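Local structure of chloramphenicol acetyltransferase (Aliivibrio fischeri, 6PXA) at residues B[75-80]-B[126-131]. The protein probably transfers an acetyl group from acetyl-CoA to chloramphenicol, as related hexapeptide-repeat acetyltransferases do. Residues are numbered along the deposited sequence; the frame is centred on the assembly and turned at random. Where two conformers were deposited one is given.
Sequences KFCSIA and NDVWIG
Ile79 and Ile130 sit one above the other on the inner side of two parallel coils, in the same rotamer, with Ile79 CG1 and Ile130 CD1 4.5 Å apart and Phe85 touching both. Two residue pairs earlier the packing tightens: Cys77 SG lies beside its own backbone N (chi1 -71°), which sets it 3.8 Å from Val128 CB and lets it accept a weak hydrogen bond from Val128 N. The backbones are laced by Ser78 N to Val128 O, Ile130 N to Ser78 O and Ala80 N to Ile130 O, each 2.8 Å. At the turn, Asn126 takes over from the main chain: its OD1 receives Lys75 N at 2.8 Å in an almost straight bond (177°), and Asp127 N returns one to Lys75 O. On the outer face, side chains of the two coils touch only at Ser78 CB and Trp129 CD1 (3.9 Å in the conformer given), beside a water bridging Phe76 O and Ser78 OG. A second subunit covers this face, its His93 stacking on Trp129 and its Ser99 OG and Thr100 N donating to Asp127 OD1. Lys75 reaches away to a salt bridge with Asp190. Parallel, in-register coils with isoleucine stacked on isoleucine inside typify the left-handed parallel beta-helix of hexapeptide-repeat acyltransferases.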
# COMPACT_ATOMS: atom_id res chain seq x y z
N LYS B 75 -22.53 -0.82 -13.36
CA LYS B 75 -23.05 -2.16 -13.17
C LYS B 75 -21.95 -3.18 -13.40
O LYS B 75 -21.00 -2.95 -14.16
CB LYS B 75 -24.19 -2.43 -14.14
CG LYS B 75 -25.34 -1.44 -14.04
CD LYS B 75 -26.27 -1.60 -15.23
CE LYS B 75 -27.42 -0.64 -15.18
NZ LYS B 75 -28.36 -0.88 -16.33
N PHE B 76 -22.09 -4.33 -12.73
CA PHE B 76 -21.25 -5.49 -13.01
C PHE B 76 -19.79 -5.23 -12.70
O PHE B 76 -18.89 -5.74 -13.39
CB PHE B 76 -21.43 -5.92 -14.47
CG PHE B 76 -22.79 -6.48 -14.76
CD1 PHE B 76 -23.20 -7.66 -14.17
CD2 PHE B 76 -23.67 -5.83 -15.61
CE1 PHE B 76 -24.47 -8.19 -14.43
CE2 PHE B 76 -24.93 -6.37 -15.88
CZ PHE B 76 -25.33 -7.54 -15.29
N CYS B 77 -19.53 -4.43 -11.68
CA CYS B 77 -18.17 -4.12 -11.27
C CYS B 77 -17.74 -5.05 -10.15
O CYS B 77 -18.54 -5.45 -9.30
CB CYS B 77 -18.03 -2.66 -10.81
SG CYS B 77 -18.13 -1.50 -12.16
N SER B 78 -16.47 -5.40 -10.18
CA SER B 78 -15.86 -6.30 -9.19
C SER B 78 -14.83 -5.50 -8.44
O SER B 78 -13.83 -5.08 -9.03
CB SER B 78 -15.21 -7.52 -9.86
OG SER B 78 -16.19 -8.30 -10.54
N ILE B 79 -15.07 -5.26 -7.16
CA ILE B 79 -14.20 -4.42 -6.34
C ILE B 79 -13.54 -5.30 -5.27
O ILE B 79 -14.21 -5.79 -4.35
CB ILE B 79 -14.95 -3.24 -5.71
CG1 ILE B 79 -15.57 -2.38 -6.82
CG2 ILE B 79 -13.99 -2.44 -4.84
CD1 ILE B 79 -16.20 -1.09 -6.30
N ALA B 80 -12.22 -5.48 -5.37
CA ALA B 80 -11.52 -6.39 -4.47
C ALA B 80 -11.14 -5.73 -3.15
O ALA B 80 -11.21 -4.50 -2.99
CB ALA B 80 -10.27 -6.97 -5.15
N ASN B 126 -18.94 0.55 -16.34
CA ASN B 126 -19.54 -0.77 -16.19
C ASN B 126 -18.52 -1.85 -16.51
O ASN B 126 -17.61 -1.65 -17.32
CB ASN B 126 -20.74 -0.92 -17.11
CG ASN B 126 -21.74 0.19 -16.93
OD1 ASN B 126 -22.53 0.17 -15.99
ND2 ASN B 126 -21.69 1.20 -17.80
N ASP B 127 -18.68 -3.00 -15.86
CA ASP B 127 -17.84 -4.16 -16.09
C ASP B 127 -16.37 -3.85 -15.79
O ASP B 127 -15.47 -4.17 -16.56
CB ASP B 127 -18.01 -4.67 -17.53
CG ASP B 127 -17.23 -5.97 -17.77
OD1 ASP B 127 -17.26 -6.85 -16.89
OD2 ASP B 127 -16.56 -6.09 -18.82
N VAL B 128 -16.14 -3.19 -14.66
CA VAL B 128 -14.79 -2.79 -14.25
C VAL B 128 -14.36 -3.63 -13.07
O VAL B 128 -15.11 -3.81 -12.11
CB VAL B 128 -14.72 -1.28 -13.92
CG1 VAL B 128 -13.36 -0.92 -13.30
CG2 VAL B 128 -14.95 -0.46 -15.17
N TRP B 129 -13.17 -4.23 -13.20
CA TRP B 129 -12.56 -5.06 -12.17
C TRP B 129 -11.45 -4.24 -11.51
O TRP B 129 -10.52 -3.80 -12.20
CB TRP B 129 -12.00 -6.33 -12.80
CG TRP B 129 -11.27 -7.27 -11.89
CD1 TRP B 129 -11.42 -7.42 -10.54
CD2 TRP B 129 -10.27 -8.21 -12.28
NE1 TRP B 129 -10.56 -8.39 -10.06
CE2 TRP B 129 -9.86 -8.90 -11.12
CE3 TRP B 129 -9.69 -8.54 -13.51
CZ2 TRP B 129 -8.87 -9.89 -11.15
CZ3 TRP B 129 -8.71 -9.53 -13.53
CH2 TRP B 129 -8.31 -10.18 -12.36
N ILE B 130 -11.56 -4.03 -10.21
CA ILE B 130 -10.62 -3.20 -9.45
C ILE B 130 -9.92 -4.09 -8.43
O ILE B 130 -10.52 -4.53 -7.44
CB ILE B 130 -11.30 -2.00 -8.76
CG1 ILE B 130 -12.02 -1.11 -9.79
CG2 ILE B 130 -10.30 -1.19 -7.92
CD1 ILE B 130 -12.71 0.07 -9.20
N GLY B 131 -8.63 -4.33 -8.66
CA GLY B 131 -7.88 -5.26 -7.85
C GLY B 131 -7.64 -4.76 -6.44
O GLY B 131 -7.91 -3.60 -6.06
O HOH W 1 -16.16 -6.98 -13.06